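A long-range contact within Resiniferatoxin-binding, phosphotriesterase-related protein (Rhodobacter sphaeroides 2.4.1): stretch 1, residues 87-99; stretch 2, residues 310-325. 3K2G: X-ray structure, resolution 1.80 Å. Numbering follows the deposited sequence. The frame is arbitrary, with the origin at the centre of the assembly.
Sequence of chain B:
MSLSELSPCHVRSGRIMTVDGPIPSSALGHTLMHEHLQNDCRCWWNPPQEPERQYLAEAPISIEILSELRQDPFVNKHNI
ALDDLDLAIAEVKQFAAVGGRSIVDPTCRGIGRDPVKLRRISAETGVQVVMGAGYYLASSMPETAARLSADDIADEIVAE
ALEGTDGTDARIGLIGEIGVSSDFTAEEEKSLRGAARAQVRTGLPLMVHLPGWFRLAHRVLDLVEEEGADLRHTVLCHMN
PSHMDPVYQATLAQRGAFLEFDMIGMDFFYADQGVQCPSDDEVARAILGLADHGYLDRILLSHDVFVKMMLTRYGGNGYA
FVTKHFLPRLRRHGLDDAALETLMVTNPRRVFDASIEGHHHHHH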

# COMPACT_ATOMS: atom_id res chain seq x y z
N LEU B 87 -35.00 25.91 -14.81
CA LEU B 87 -34.44 25.12 -13.71
C LEU B 87 -32.93 25.35 -13.64
O LEU B 87 -32.36 25.47 -12.55
CB LEU B 87 -34.73 23.62 -13.93
CG LEU B 87 -34.16 22.66 -12.88
CD1 LEU B 87 -34.67 23.04 -11.50
CD2 LEU B 87 -34.56 21.23 -13.21
N ALA B 88 -32.30 25.40 -14.81
CA ALA B 88 -30.86 25.65 -14.88
C ALA B 88 -30.57 26.96 -14.17
O ALA B 88 -29.65 27.05 -13.35
CB ALA B 88 -30.42 25.73 -16.34
N ILE B 89 -31.36 27.98 -14.48
CA ILE B 89 -31.18 29.29 -13.86
C ILE B 89 -31.33 29.23 -12.35
O ILE B 89 -30.55 29.84 -11.62
CB ILE B 89 -32.19 30.32 -14.44
CG1 ILE B 89 -31.80 30.67 -15.87
CG2 ILE B 89 -32.23 31.57 -13.56
CD1 ILE B 89 -32.85 31.45 -16.63
N ALA B 90 -32.34 28.50 -11.86
CA ALA B 90 -32.54 28.39 -10.42
C ALA B 90 -31.40 27.61 -9.77
O ALA B 90 -30.90 27.98 -8.70
CB ALA B 90 -33.87 27.70 -10.12
N GLU B 91 -30.99 26.53 -10.42
CA GLU B 91 -29.91 25.69 -9.91
C GLU B 91 -28.59 26.45 -9.88
O GLU B 91 -27.79 26.28 -8.96
CB GLU B 91 -29.78 24.43 -10.76
CG GLU B 91 -30.94 23.45 -10.62
CD GLU B 91 -30.87 22.61 -9.34
OE1 GLU B 91 -29.75 22.32 -8.88
OE2 GLU B 91 -31.94 22.23 -8.81
N VAL B 92 -28.35 27.29 -10.88
CA VAL B 92 -27.13 28.08 -10.94
C VAL B 92 -27.14 29.18 -9.88
O VAL B 92 -26.10 29.53 -9.33
CB VAL B 92 -26.93 28.70 -12.35
CG1 VAL B 92 -25.79 29.72 -12.33
CG2 VAL B 92 -26.61 27.60 -13.35
N LYS B 93 -28.32 29.71 -9.59
CA LYS B 93 -28.41 30.75 -8.57
C LYS B 93 -27.93 30.23 -7.22
O LYS B 93 -27.51 31.01 -6.37
CB LYS B 93 -29.84 31.27 -8.46
CG LYS B 93 -30.26 32.16 -9.62
CD LYS B 93 -31.67 32.69 -9.40
CE LYS B 93 -32.13 33.56 -10.56
NZ LYS B 93 -33.51 34.08 -10.36
N GLN B 94 -27.99 28.92 -7.02
CA GLN B 94 -27.52 28.33 -5.76
C GLN B 94 -26.01 28.50 -5.63
O GLN B 94 -25.49 28.76 -4.54
CB GLN B 94 -27.86 26.85 -5.70
CG GLN B 94 -29.32 26.54 -5.48
CD GLN B 94 -29.57 25.05 -5.43
OE1 GLN B 94 -28.84 24.32 -4.76
NE2 GLN B 94 -30.61 24.59 -6.13
N PHE B 95 -25.32 28.34 -6.75
CA PHE B 95 -23.86 28.49 -6.80
C PHE B 95 -23.52 29.94 -6.49
O PHE B 95 -22.65 30.22 -5.67
CB PHE B 95 -23.35 28.11 -8.19
CG PHE B 95 -21.87 28.34 -8.38
CD1 PHE B 95 -20.94 27.81 -7.49
CD2 PHE B 95 -21.41 29.04 -9.49
CE1 PHE B 95 -19.58 27.97 -7.71
CE2 PHE B 95 -20.05 29.21 -9.72
CZ PHE B 95 -19.12 28.67 -8.83
N ALA B 96 -24.21 30.86 -7.16
CA ALA B 96 -23.98 32.28 -6.95
C ALA B 96 -24.30 32.61 -5.49
O ALA B 96 -23.64 33.44 -4.87
CB ALA B 96 -24.86 33.10 -7.88
N ALA B 97 -25.31 31.94 -4.95
CA ALA B 97 -25.73 32.16 -3.58
C ALA B 97 -24.61 31.90 -2.57
O ALA B 97 -24.62 32.47 -1.48
CB ALA B 97 -26.95 31.30 -3.25
N VAL B 98 -23.67 31.03 -2.92
CA VAL B 98 -22.56 30.72 -2.02
C VAL B 98 -21.23 31.33 -2.48
O VAL B 98 -20.16 30.84 -2.13
CB VAL B 98 -22.36 29.18 -1.86
CG1 VAL B 98 -23.58 28.57 -1.17
CG2 VAL B 98 -22.14 28.53 -3.22
N GLY B 99 -21.31 32.41 -3.27
CA GLY B 99 -20.10 33.07 -3.72
C GLY B 99 -19.62 32.77 -5.13
O GLY B 99 -18.62 33.33 -5.58
N MSE B 310 -28.62 15.02 -11.45
CA MSE B 310 -27.52 15.62 -10.71
C MSE B 310 -27.92 17.01 -10.20
O MSE B 310 -27.14 17.67 -9.52
CB MSE B 310 -26.27 15.70 -11.58
CG MSE B 310 -25.64 14.34 -11.87
SE MSE B 310 -24.09 14.42 -13.03
CE MSE B 310 -22.82 15.21 -11.76
N LEU B 311 -29.13 17.44 -10.54
CA LEU B 311 -29.64 18.73 -10.09
C LEU B 311 -30.37 18.50 -8.77
O LEU B 311 -30.97 17.44 -8.57
CB LEU B 311 -30.61 19.31 -11.12
CG LEU B 311 -30.02 19.58 -12.51
CD1 LEU B 311 -31.13 19.99 -13.46
CD2 LEU B 311 -28.96 20.67 -12.41
N THR B 312 -30.33 19.49 -7.87
CA THR B 312 -30.98 19.34 -6.57
C THR B 312 -32.48 19.09 -6.72
O THR B 312 -33.08 18.34 -5.94
CB THR B 312 -30.72 20.57 -5.67
OG1 THR B 312 -31.47 21.69 -6.16
CG2 THR B 312 -29.24 20.93 -5.69
N ARG B 313 -33.08 19.70 -7.73
CA ARG B 313 -34.50 19.53 -8.00
C ARG B 313 -34.87 18.05 -8.15
O ARG B 313 -35.99 17.65 -7.85
CB ARG B 313 -34.88 20.28 -9.28
CG ARG B 313 -35.99 19.65 -10.10
CD ARG B 313 -37.36 20.00 -9.59
NE ARG B 313 -38.41 19.43 -10.43
CZ ARG B 313 -39.01 18.27 -10.20
NH1 ARG B 313 -38.66 17.53 -9.15
NH2 ARG B 313 -39.97 17.84 -11.02
N TYR B 314 -33.92 17.24 -8.62
CA TYR B 314 -34.17 15.82 -8.80
C TYR B 314 -33.46 14.93 -7.79
O TYR B 314 -33.23 13.75 -8.05
CB TYR B 314 -33.78 15.39 -10.22
CG TYR B 314 -34.67 15.99 -11.28
CD1 TYR B 314 -36.00 15.60 -11.40
CD2 TYR B 314 -34.18 16.97 -12.15
CE1 TYR B 314 -36.83 16.17 -12.37
CE2 TYR B 314 -35.00 17.54 -13.11
CZ TYR B 314 -36.32 17.14 -13.22
OH TYR B 314 -37.13 17.71 -14.18
N GLY B 315 -33.12 15.51 -6.64
CA GLY B 315 -32.46 14.75 -5.60
C GLY B 315 -30.94 14.72 -5.69
O GLY B 315 -30.28 14.05 -4.89
N GLY B 316 -30.40 15.47 -6.65
CA GLY B 316 -28.96 15.51 -6.84
C GLY B 316 -28.24 16.60 -6.05
O GLY B 316 -28.86 17.27 -5.23
N ASN B 317 -26.95 16.77 -6.32
CA ASN B 317 -26.12 17.74 -5.61
C ASN B 317 -26.14 19.18 -6.14
O ASN B 317 -25.82 20.11 -5.41
CB ASN B 317 -24.68 17.23 -5.57
CG ASN B 317 -24.55 15.89 -4.86
OD1 ASN B 317 -23.75 15.04 -5.23
ND2 ASN B 317 -25.34 15.71 -3.81
N GLY B 318 -26.49 19.35 -7.41
CA GLY B 318 -26.54 20.69 -7.98
C GLY B 318 -25.17 21.27 -8.29
O GLY B 318 -24.19 20.54 -8.42
N TYR B 319 -25.11 22.60 -8.42
CA TYR B 319 -23.87 23.31 -8.75
C TYR B 319 -23.18 23.96 -7.55
O TYR B 319 -22.11 24.55 -7.71
CB TYR B 319 -24.14 24.42 -9.77
CG TYR B 319 -24.73 23.97 -11.08
CD1 TYR B 319 -23.98 23.23 -12.00
CD2 TYR B 319 -26.06 24.25 -11.40
CE1 TYR B 319 -24.54 22.78 -13.20
CE2 TYR B 319 -26.63 23.80 -12.59
CZ TYR B 319 -25.86 23.07 -13.48
OH TYR B 319 -26.43 22.62 -14.66
N ALA B 320 -23.76 23.86 -6.36
CA ALA B 320 -23.15 24.47 -5.18
C ALA B 320 -22.54 23.45 -4.22
O ALA B 320 -22.09 23.80 -3.13
CB ALA B 320 -24.17 25.32 -4.44
N PHE B 321 -22.51 22.19 -4.64
CA PHE B 321 -21.99 21.11 -3.82
C PHE B 321 -20.48 21.21 -3.55
O PHE B 321 -20.04 21.08 -2.41
CB PHE B 321 -22.33 19.77 -4.47
CG PHE B 321 -21.98 18.58 -3.63
CD1 PHE B 321 -22.79 18.20 -2.57
CD2 PHE B 321 -20.82 17.84 -3.89
CE1 PHE B 321 -22.47 17.10 -1.78
CE2 PHE B 321 -20.49 16.75 -3.11
CZ PHE B 321 -21.31 16.38 -2.05
N VAL B 322 -19.69 21.42 -4.60
CA VAL B 322 -18.25 21.52 -4.42
C VAL B 322 -17.92 22.58 -3.38
O VAL B 322 -17.16 22.33 -2.44
CB VAL B 322 -17.55 21.86 -5.75
CG1 VAL B 322 -16.11 22.31 -5.50
CG2 VAL B 322 -17.54 20.62 -6.64
N THR B 323 -18.52 23.76 -3.54
CA THR B 323 -18.29 24.88 -2.64
C THR B 323 -18.80 24.69 -1.22
O THR B 323 -18.10 25.01 -0.25
CB THR B 323 -18.95 26.17 -3.17
OG1 THR B 323 -18.47 26.45 -4.49
CG2 THR B 323 -18.63 27.34 -2.27
N LYS B 324 -20.02 24.19 -1.09
CA LYS B 324 -20.63 24.02 0.21
C LYS B 324 -20.24 22.75 0.97
O LYS B 324 -20.15 22.76 2.20
CB LYS B 324 -22.16 24.05 0.06
CG LYS B 324 -22.92 24.26 1.36
CD LYS B 324 -24.40 23.91 1.21
CE LYS B 324 -25.06 24.67 0.07
NZ LYS B 324 -26.49 24.29 -0.04
N HIS B 325 -19.97 21.68 0.24
CA HIS B 325 -19.65 20.43 0.92
C HIS B 325 -18.27 19.84 0.68
O HIS B 325 -17.66 19.33 1.62
CB HIS B 325 -20.74 19.41 0.58
CG HIS B 325 -22.11 19.85 1.02
ND1 HIS B 325 -22.51 19.84 2.34
CD2 HIS B 325 -23.16 20.33 0.32
CE1 HIS B 325 -23.74 20.30 2.43
NE2 HIS B 325 -24.16 20.60 1.22
O HOH W 1 -27.70 23.80 -7.85
O HOH W 2 -26.12 22.86 -5.10
O HOH W 3 -27.58 25.50 -2.17

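A helix that begins earlier in the chain runs from Leu87 through Ala96, and against it the second stretch lies as a 3-10 segment (312-313), a loop and the start of another helix at Phe321. The backbones come closest where CA of Phe95 lies 4.4 Å from CA of Ala320, the N-cap residue; at this approach the small CB of Ala320 fits 3.7 Å from the Gln94 carbonyl O. Together the stretches bury 707 Å².

Glu91, buried and directed toward the loop, supplies the polar centre. Both chi1 and chi2 are m, bringing its carboxylate to the 3-10 segment: Glu91 OE1 accepts from Thr312 N (3.1 Å), while Glu91 OE2 accepts from Thr312 OG1 (2.7 Å) and Arg313 N (3.0 Å). Thr312 OG1 also accepts from Gln94 NE2 (3.0 Å), so its hydroxyl links two side chains about one helical turn apart. A water bridges Glu91 O and OE1 to Tyr319 N.

Apolar contacts extend along the helix in both directions from Glu91. Leu87 CD2 packs 3.7 Å from both Leu311 CD1 and Tyr314 CE2. The Tyr319 ring presents its edge to Glu91 O, with Tyr319 CE2 3.9 Å from Val92 CG2. Beyond, Val98 CG2 meets Ala320 CB (4.0 Å) and Thr323 CG2 (3.8 Å). Gly318 sits in the loop at positive phi, which favours glycine, and a CB there would clash with Thr312 CG2.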